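Ribulose bisphosphate carboxylase (Hyperthermus butylicus DSM 5456, PDB 6HUN) probably catalyses the addition of carbon dioxide and water to ribulose 1,5-bisphosphate, giving two molecules of 3-phosphoglycerate, as a magnesium-dependent form III Rubisco. Local coordinates at residues V47-G52 / K56-R61; Y105-F110 / P144-T149; K253-V258 / Q279-L284. All coordinates share one frame; numbering follows the deposited sequence.

Contact 1 of 3, residues V47-G52 / K56-R61; sequences VTPAQG and KDAAGR
Val47 and Pro49 both turn toward helix 55-65 and share one partner on it, the methyl of Ala58. They stand two residues apart at the end of strand 41-49, so the alternation of an extended chain puts them on the same side and sends Thr48 to the other. The contact across the segments is apolar throughout. Val47 CG1, which lies anti to the backbone N (chi1 -178°), reaches to 4.0 Å from Ala58 CB. Pro49 meets the same methyl with its CB, 4.1 Å from Ala58 CB. Alanine suits this position because its short side chain allows a close approach, with Pro49 CA only 5.9 Å from Ala58 CA. Ile55 and Ile62 of the same helix, with Leu135 and Ile132 of strand 132-141, extend the apolar layer. This is helix-on-sheet packing in the N-terminal domain of the Rubisco large chain.

The ionic interaction lies within the helix. Arg61 NE donates to Asp57 OD1 over 2.8 Å, with an angle of 157° at the hydrogen. The acceptor lies in the guanidinium plane, while the nitrogen stands above the plane of the carboxylate. Four residues apart, the two are brought together by one helical turn.

No hydrogen bond joins the segments. With no polar bond to orient the pair, their fit rests on the shape of a valine, a proline and a methyl.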
loop_
_atom_site.group_PDB
_atom_site.type_symbol
_atom_site.label_atom_id
_atom_site.label_comp_id
_atom_site.label_asym_id
_atom_site.label_seq_id
_atom_site.Cartn_x
_atom_site.Cartn_y
_atom_site.Cartn_z
ATOM N N VAL A 47 -13.844 -12.886 -9.881
ATOM C CA VAL A 47 -14.971 -12.187 -9.252
ATOM C C VAL A 47 -15.857 -13.229 -8.609
ATOM O O VAL A 47 -16.312 -14.170 -9.287
ATOM C CB VAL A 47 -15.792 -11.370 -10.276
ATOM C CG1 VAL A 47 -16.947 -10.612 -9.607
ATOM C CG2 VAL A 47 -14.862 -10.426 -11.116
ATOM N N THR A 48 -16.111 -13.051 -7.322
ATOM C CA THR A 48 -17.106 -13.804 -6.571
ATOM C C THR A 48 -18.260 -12.862 -6.221
ATOM O O THR A 48 -18.145 -12.044 -5.280
ATOM C CB THR A 48 -16.512 -14.418 -5.308
ATOM O OG1 THR A 48 -15.386 -15.241 -5.643
ATOM C CG2 THR A 48 -17.578 -15.265 -4.586
ATOM N N PRO A 49 -19.353 -12.910 -6.956
ATOM C CA PRO A 49 -20.471 -12.000 -6.665
ATOM C C PRO A 49 -21.041 -12.301 -5.303
ATOM O O PRO A 49 -21.020 -13.440 -4.833
ATOM C CB PRO A 49 -21.475 -12.308 -7.780
ATOM C CG PRO A 49 -20.684 -13.118 -8.805
ATOM C CD PRO A 49 -19.673 -13.867 -8.040
ATOM N N ALA A 50 -21.575 -11.267 -4.672
ATOM C CA ALA A 50 -22.246 -11.432 -3.397
ATOM C C ALA A 50 -23.520 -12.243 -3.594
ATOM O O ALA A 50 -23.953 -12.499 -4.725
ATOM C CB ALA A 50 -22.574 -10.061 -2.781
ATOM N N GLN A 51 -24.139 -12.635 -2.490
ATOM C CA GLN A 51 -25.367 -13.425 -2.620
ATOM C C GLN A 51 -26.425 -12.633 -3.369
ATOM O O GLN A 51 -26.729 -11.495 -3.015
ATOM C CB GLN A 51 -25.929 -13.832 -1.262
ATOM C CG GLN A 51 -26.981 -14.977 -1.359
ATOM C CD GLN A 51 -26.529 -16.110 -2.298
ATOM O OE1 GLN A 51 -26.072 -17.144 -1.820
ATOM N NE2 GLN A 51 -26.722 -15.951 -3.623
ATOM N N GLY A 52 -27.016 -13.254 -4.387
ATOM C CA GLY A 52 -28.134 -12.660 -5.086
ATOM C C GLY A 52 -27.744 -11.804 -6.268
ATOM O O GLY A 52 -28.624 -11.373 -7.019
ATOM N N LYS A 56 -22.944 -10.985 -14.381
ATOM C CA LYS A 56 -23.018 -9.870 -15.304
ATOM C C LYS A 56 -23.250 -8.570 -14.562
ATOM O O LYS A 56 -22.667 -7.542 -14.921
ATOM C CB LYS A 56 -24.122 -10.121 -16.317
ATOM C CG LYS A 56 -23.671 -11.096 -17.337
ATOM C CD LYS A 56 -24.430 -10.793 -18.589
ATOM C CE LYS A 56 -23.613 -11.152 -19.765
ATOM N NZ LYS A 56 -22.957 -12.482 -19.571
ATOM N N ASP A 57 -24.116 -8.598 -13.541
ATOM C CA ASP A 57 -24.338 -7.423 -12.700
ATOM C C ASP A 57 -23.045 -7.012 -11.982
ATOM O O ASP A 57 -22.653 -5.836 -12.001
ATOM C CB ASP A 57 -25.441 -7.727 -11.695
ATOM C CG ASP A 57 -25.924 -6.492 -10.943
ATOM O OD1 ASP A 57 -25.295 -5.422 -11.068
ATOM O OD2 ASP A 57 -26.956 -6.592 -10.226
ATOM N N ALA A 58 -22.387 -7.971 -11.315
ATOM C CA ALA A 58 -21.139 -7.654 -10.619
ATOM C C ALA A 58 -20.128 -7.073 -11.591
ATOM O O ALA A 58 -19.475 -6.076 -11.291
ATOM C CB ALA A 58 -20.579 -8.905 -9.947
ATOM N N ALA A 59 -20.065 -7.637 -12.809
ATOM C CA ALA A 59 -19.038 -7.234 -13.762
ATOM C C ALA A 59 -19.282 -5.824 -14.284
ATOM O O ALA A 59 -18.327 -5.070 -14.491
ATOM C CB ALA A 59 -18.951 -8.229 -14.925
ATOM N N GLY A 60 -20.538 -5.450 -14.532
ATOM C CA GLY A 60 -20.804 -4.084 -14.959
ATOM C C GLY A 60 -20.551 -3.081 -13.852
ATOM O O GLY A 60 -20.106 -1.959 -14.109
ATOM N N ARG A 61 -20.811 -3.473 -12.607
ATOM C CA ARG A 61 -20.495 -2.586 -11.499
ATOM C C ARG A 61 -19.009 -2.380 -11.377
ATOM O O ARG A 61 -18.572 -1.262 -11.123
ATOM C CB ARG A 61 -21.056 -3.123 -10.190
ATOM C CG ARG A 61 -22.571 -2.897 -10.037
ATOM C CD ARG A 61 -23.092 -3.764 -8.932
ATOM N NE ARG A 61 -24.545 -3.739 -8.909
ATOM C CZ ARG A 61 -25.239 -2.986 -8.069
ATOM N NH1 ARG A 61 -24.587 -2.223 -7.201
ATOM N NH2 ARG A 61 -26.575 -2.981 -8.113
#

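Contact 2 of 3, residues Y105-F110 / P144-T149; sequences YPVELF and PSYLET
Tyr146 O, in the short helix 144-147, is gripped twice by Thr149: the hydroxyl OG1 donates to it over 2.8 Å in the carbonyl plane, and the backbone Thr149 N reaches it over 3.0 Å. Thr149 OG1 also bonds Gly113 N, so threonine suits a place where one hydroxyl serves two partners. In this N-terminal domain of the Rubisco large chain, the helix presents Tyr146 to a 3-10 turn, 107-109, that follows strand 99-105. The tyrosine extends there because its CG is anti to the backbone N (chi1 -178°). Val107, a compact branched residue, touches the root of the side chain, its CG1 3.7 Å from Tyr146 CB. Farther out, Tyr146 CE1 lies 3.5 Å from Phe110 CB. The two rings meet obliquely, with centroids 5.3 Å apart and planes at 31°. With an alanine in place of Tyr146 the ring is gone, which would probably open a gap beside Phe110 and cost Val107 its contact with the ring. Phe118 and Phe150 also meet the tyrosine, and Leu109 O bonds Gln211 of the second subunit. Leu109 CB covers the middle of one face of the Phe110 ring, 4.0 Å from its plane.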
loop_
_atom_site.group_PDB
_atom_site.type_symbol
_atom_site.label_atom_id
_atom_site.label_comp_id
_atom_site.label_asym_id
_atom_site.label_seq_id
_atom_site.Cartn_x
_atom_site.Cartn_y
_atom_site.Cartn_z
ATOM N N TYR A 105 -10.315 -1.224 -20.991
ATOM C CA TYR A 105 -10.243 0.171 -20.513
ATOM C C TYR A 105 -9.582 1.052 -21.564
ATOM O O TYR A 105 -8.399 0.834 -21.886
ATOM C CB TYR A 105 -9.409 0.318 -19.220
ATOM C CG TYR A 105 -9.974 -0.367 -18.003
ATOM C CD1 TYR A 105 -9.694 -1.685 -17.754
ATOM C CD2 TYR A 105 -10.799 0.311 -17.107
ATOM C CE1 TYR A 105 -10.215 -2.335 -16.682
ATOM C CE2 TYR A 105 -11.342 -0.335 -15.998
ATOM C CZ TYR A 105 -11.018 -1.672 -15.782
ATOM O OH TYR A 105 -11.542 -2.338 -14.692
ATOM N N PRO A 106 -10.221 2.140 -21.993
ATOM C CA PRO A 106 -9.533 3.115 -22.858
ATOM C C PRO A 106 -8.335 3.748 -22.166
ATOM O O PRO A 106 -8.388 4.074 -20.982
ATOM C CB PRO A 106 -10.616 4.164 -23.130
ATOM C CG PRO A 106 -11.889 3.614 -22.571
ATOM C CD PRO A 106 -11.520 2.632 -21.520
ATOM N N VAL A 107 -7.230 3.898 -22.902
ATOM C CA VAL A 107 -5.992 4.371 -22.259
ATOM C C VAL A 107 -6.118 5.810 -21.761
ATOM O O VAL A 107 -5.395 6.225 -20.845
ATOM C CB VAL A 107 -4.781 4.221 -23.206
ATOM C CG1 VAL A 107 -3.539 4.824 -22.593
ATOM C CG2 VAL A 107 -4.464 2.770 -23.451
ATOM N N GLU A 108 -7.043 6.584 -22.320
ATOM C CA GLU A 108 -7.269 7.949 -21.861
ATOM C C GLU A 108 -7.802 8.018 -20.429
ATOM O O GLU A 108 -7.857 9.114 -19.858
ATOM C CB GLU A 108 -8.244 8.657 -22.820
ATOM C CG GLU A 108 -7.707 8.861 -24.224
ATOM C CD GLU A 108 -7.714 7.596 -25.085
ATOM O OE1 GLU A 108 -7.065 7.620 -26.166
ATOM O OE2 GLU A 108 -8.350 6.581 -24.694
ATOM N N LEU A 109 -8.199 6.890 -19.835
ATOM C CA LEU A 109 -8.569 6.931 -18.415
ATOM C C LEU A 109 -7.377 7.218 -17.504
ATOM O O LEU A 109 -7.572 7.605 -16.334
ATOM C CB LEU A 109 -9.187 5.602 -17.991
ATOM C CG LEU A 109 -10.610 5.223 -18.388
ATOM C CD1 LEU A 109 -10.883 3.792 -17.985
ATOM C CD2 LEU A 109 -11.656 6.190 -17.747
ATOM N N PHE A 110 -6.149 6.908 -17.946
ATOM C CA PHE A 110 -4.993 6.834 -17.043
ATOM C C PHE A 110 -4.064 8.035 -17.240
ATOM O O PHE A 110 -3.832 8.467 -18.372
ATOM C CB PHE A 110 -4.259 5.494 -17.269
ATOM C CG PHE A 110 -5.194 4.293 -17.137
ATOM C CD1 PHE A 110 -5.617 3.865 -15.875
ATOM C CD2 PHE A 110 -5.661 3.611 -18.264
ATOM C CE1 PHE A 110 -6.478 2.778 -15.741
ATOM C CE2 PHE A 110 -6.525 2.546 -18.155
ATOM C CZ PHE A 110 -6.923 2.097 -16.900
ATOM N N PRO A 144 1.404 -0.643 -25.667
ATOM C CA PRO A 144 2.683 0.058 -25.787
ATOM C C PRO A 144 2.612 1.534 -25.473
ATOM O O PRO A 144 3.561 2.077 -24.919
ATOM C CB PRO A 144 3.069 -0.174 -27.277
ATOM C CG PRO A 144 2.418 -1.432 -27.631
ATOM C CD PRO A 144 1.141 -1.539 -26.800
ATOM N N SER A 145 1.545 2.222 -25.862
ATOM C CA SER A 145 1.523 3.672 -25.727
ATOM C C SER A 145 1.396 4.076 -24.272
ATOM O O SER A 145 1.841 5.155 -23.868
ATOM C CB SER A 145 0.375 4.244 -26.549
ATOM O OG SER A 145 -0.831 3.649 -26.091
ATOM N N TYR A 146 0.807 3.210 -23.468
ATOM C CA TYR A 146 0.744 3.495 -22.055
ATOM C C TYR A 146 1.979 2.956 -21.335
ATOM O O TYR A 146 2.545 3.641 -20.469
ATOM C CB TYR A 146 -0.540 2.884 -21.529
ATOM C CG TYR A 146 -0.806 3.139 -20.039
ATOM C CD1 TYR A 146 -0.731 4.414 -19.481
ATOM C CD2 TYR A 146 -1.122 2.088 -19.225
ATOM C CE1 TYR A 146 -0.995 4.620 -18.093
ATOM C CE2 TYR A 146 -1.377 2.278 -17.853
ATOM C CZ TYR A 146 -1.319 3.520 -17.308
ATOM O OH TYR A 146 -1.584 3.612 -15.950
ATOM N N LEU A 147 2.404 1.737 -21.702
ATOM C CA LEU A 147 3.552 1.109 -21.047
ATOM C C LEU A 147 4.798 1.973 -21.208
ATOM O O LEU A 147 5.566 2.146 -20.262
ATOM C CB LEU A 147 3.770 -0.303 -21.603
ATOM C CG LEU A 147 4.896 -1.123 -20.996
ATOM C CD1 LEU A 147 4.593 -1.356 -19.509
ATOM C CD2 LEU A 147 5.070 -2.460 -21.661
ATOM N N GLU A 148 4.976 2.598 -22.380
ATOM C CA GLU A 148 6.175 3.409 -22.533
ATOM C C GLU A 148 6.146 4.728 -21.771
ATOM O O GLU A 148 7.154 5.434 -21.801
ATOM C CB GLU A 148 6.442 3.668 -24.035
ATOM C CG GLU A 148 5.416 4.544 -24.747
ATOM C CD GLU A 148 5.656 4.597 -26.286
ATOM O OE1 GLU A 148 6.262 3.647 -26.845
ATOM O OE2 GLU A 148 5.257 5.595 -26.937
ATOM N N THR A 149 5.066 5.119 -21.062
ATOM C CA THR A 149 5.173 6.297 -20.220
ATOM C C THR A 149 5.883 6.017 -18.894
ATOM O O THR A 149 6.095 6.943 -18.094
ATOM C CB THR A 149 3.767 6.894 -19.985
ATOM O OG1 THR A 149 2.945 6.038 -19.171
ATOM C CG2 THR A 149 3.075 7.107 -21.324
#

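Contact 3 of 3, residues K253-V258 / Q279-L284; sequences KRIKLV and QHAREL
Ile255 of helix 248-260 overlaps Leu284 and Ala281 of helix 275-288 with its outer methyl. Its CD1 is 3.9 Å from Leu284 CD1 and, on the preceding turn of that helix, 4.0 Å from Ala281 CB. The other branch takes part too, with Ile255 CG2 4.0 Å from Leu284 CB. The branched isoleucine thus meets leucine both at the root and at the tip, and their side chains cross at about a right angle. The near-extended second torsion of Ile255 (chi2 173°) carries CD1 out far enough to reach both partners. Alanine suits position 281 because its short methyl lets CD1 of Ile255 lie against the helix beside Leu284. All three residues are buried and their meeting is purely apolar. Next to this patch, His280 NE2 bonds Glu252 OE2 on the opposing helix. On another side of its helix, Arg254 NH2 forms a salt bridge with Glu111 of the second subunit. Tyr288 and Leu290 also pack against Ile255. The two helices are consecutive outer helices of the TIM barrel, following strands 239-243 and 265-269, and helix 248-260 meets helix 216-234 through Leu257 and Val258.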
loop_
_atom_site.group_PDB
_atom_site.type_symbol
_atom_site.label_atom_id
_atom_site.label_comp_id
_atom_site.label_asym_id
_atom_site.label_seq_id
_atom_site.Cartn_x
_atom_site.Cartn_y
_atom_site.Cartn_z
ATOM N N LYS A 253 17.659 12.469 1.085
ATOM C CA LYS A 253 19.007 12.672 1.634
ATOM C C LYS A 253 19.798 11.374 1.649
ATOM O O LYS A 253 21.027 11.370 1.447
ATOM C CB LYS A 253 18.916 13.228 3.053
ATOM C CG LYS A 253 18.300 14.626 3.102
ATOM C CD LYS A 253 17.448 14.878 4.396
ATOM C CE LYS A 253 18.252 15.678 5.413
ATOM N NZ LYS A 253 17.427 16.146 6.573
ATOM N N ARG A 254 19.122 10.263 1.962
ATOM C CA ARG A 254 19.826 8.991 2.086
ATOM C C ARG A 254 20.248 8.476 0.725
ATOM O O ARG A 254 21.332 7.874 0.606
ATOM C CB ARG A 254 18.959 7.960 2.839
ATOM C CG ARG A 254 18.730 8.370 4.303
ATOM C CD ARG A 254 17.635 7.585 5.085
ATOM N NE ARG A 254 17.283 8.384 6.267
ATOM C CZ ARG A 254 16.411 8.011 7.215
ATOM N NH1 ARG A 254 15.830 6.831 7.172
ATOM N NH2 ARG A 254 16.121 8.835 8.222
ATOM N N ILE A 255 19.447 8.724 -0.314
ATOM C CA ILE A 255 19.844 8.305 -1.649
ATOM C C ILE A 255 21.066 9.093 -2.104
ATOM O O ILE A 255 21.994 8.541 -2.735
ATOM C CB ILE A 255 18.685 8.463 -2.646
ATOM C CG1 ILE A 255 17.585 7.421 -2.339
ATOM C CG2 ILE A 255 19.214 8.297 -4.073
ATOM C CD1 ILE A 255 16.268 7.574 -3.172
ATOM N N LYS A 256 21.117 10.384 -1.755
ATOM C CA LYS A 256 22.308 11.164 -2.124
ATOM C C LYS A 256 23.525 10.719 -1.322
ATOM O O LYS A 256 24.628 10.603 -1.879
ATOM C CB LYS A 256 22.040 12.662 -1.931
ATOM C CG LYS A 256 23.217 13.589 -2.415
ATOM C CD LYS A 256 22.756 15.032 -2.362
ATOM C CE LYS A 256 23.976 15.994 -2.493
ATOM N NZ LYS A 256 24.727 15.672 -3.722
ATOM N N LEU A 257 23.358 10.393 -0.033
ATOM C CA LEU A 257 24.510 9.912 0.736
ATOM C C LEU A 257 25.047 8.602 0.164
ATOM O O LEU A 257 26.265 8.400 0.091
ATOM C CB LEU A 257 24.136 9.721 2.199
ATOM C CG LEU A 257 23.999 10.886 3.177
ATOM C CD1 LEU A 257 23.357 10.299 4.419
ATOM C CD2 LEU A 257 25.394 11.512 3.493
ATOM N N VAL A 258 24.148 7.684 -0.216
ATOM C CA VAL A 258 24.573 6.447 -0.888
ATOM C C VAL A 258 25.380 6.772 -2.141
ATOM O O VAL A 258 26.459 6.207 -2.389
ATOM C CB VAL A 258 23.332 5.587 -1.227
ATOM C CG1 VAL A 258 23.781 4.480 -2.260
ATOM C CG2 VAL A 258 22.784 4.997 0.032
ATOM N N GLN A 279 8.487 5.483 -7.370
ATOM C CA GLN A 279 8.728 6.208 -8.627
ATOM C C GLN A 279 9.655 7.403 -8.413
ATOM O O GLN A 279 10.423 7.762 -9.324
ATOM C CB GLN A 279 7.402 6.694 -9.273
ATOM C CG GLN A 279 6.514 5.455 -9.664
ATOM C CD GLN A 279 5.427 5.842 -10.634
ATOM O OE1 GLN A 279 4.300 6.163 -10.234
ATOM N NE2 GLN A 279 5.789 5.894 -11.935
ATOM N N HIS A 280 9.544 8.076 -7.254
ATOM C CA HIS A 280 10.484 9.156 -6.928
ATOM C C HIS A 280 11.912 8.629 -6.764
ATOM O O HIS A 280 12.873 9.238 -7.273
ATOM C CB HIS A 280 10.042 9.839 -5.638
ATOM C CG HIS A 280 10.755 11.143 -5.367
ATOM N ND1 HIS A 280 10.844 12.162 -6.295
ATOM C CD2 HIS A 280 11.380 11.594 -4.257
ATOM C CE1 HIS A 280 11.522 13.173 -5.778
ATOM N NE2 HIS A 280 11.870 12.846 -4.543
ATOM N N ALA A 281 12.071 7.493 -6.075
ATOM C CA ALA A 281 13.417 6.887 -5.979
ATOM C C ALA A 281 13.963 6.549 -7.363
ATOM O O ALA A 281 15.177 6.710 -7.623
ATOM C CB ALA A 281 13.318 5.639 -5.086
ATOM N N ARG A 282 13.078 6.189 -8.297
ATOM C CA ARG A 282 13.537 5.842 -9.636
ATOM C C ARG A 282 14.048 7.077 -10.364
ATOM O O ARG A 282 15.059 7.016 -11.096
ATOM C CB ARG A 282 12.402 5.131 -10.407
ATOM C CG ARG A 282 12.695 4.862 -11.868
ATOM C CD ARG A 282 13.992 3.996 -12.076
ATOM N NE ARG A 282 14.171 3.716 -13.487
ATOM C CZ ARG A 282 14.795 4.534 -14.327
ATOM N NH1 ARG A 282 15.373 5.653 -13.874
ATOM N NH2 ARG A 282 14.918 4.204 -15.618
ATOM N N GLU A 283 13.411 8.230 -10.138
ATOM C CA GLU A 283 13.964 9.449 -10.715
ATOM C C GLU A 283 15.298 9.800 -10.100
ATOM O O GLU A 283 16.186 10.308 -10.803
ATOM C CB GLU A 283 12.967 10.601 -10.492
ATOM C CG GLU A 283 11.830 10.604 -11.469
ATOM C CD GLU A 283 10.893 11.817 -11.326
ATOM O OE1 GLU A 283 10.177 12.157 -12.308
ATOM O OE2 GLU A 283 10.855 12.392 -10.211
ATOM N N LEU A 284 15.445 9.664 -8.773
ATOM C CA LEU A 284 16.777 9.963 -8.224
ATOM C C LEU A 284 17.817 8.945 -8.677
ATOM O O LEU A 284 18.986 9.301 -8.861
ATOM C CB LEU A 284 16.753 10.024 -6.703
ATOM C CG LEU A 284 15.838 11.172 -6.230
ATOM C CD1 LEU A 284 15.510 11.048 -4.749
ATOM C CD2 LEU A 284 16.426 12.544 -6.578
#

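In the fold
From the N terminus, contact 1 closes a tight strand-to-helix connection, laying helix 55-65 on the sheet of the N-terminal domain. Contact 2 closes a longer excursion through helix 115-122 and strand 132-141, fixing the turn after strand 99-105 to helix 144-147. Contact 3 then joins two helices of the catalytic barrel, linked in the chain through strand 265-269. The three follow one another in series, and none nests in or crosses another. Contacts 2 and 3 approach to about 6 Å between nearest atoms and are bridged by Gly113, bonded by both Thr149 and Gln279. Both also reach the second subunit; no other chain touches contact 1, though its nearest atoms come within about 7 Å of contact 2.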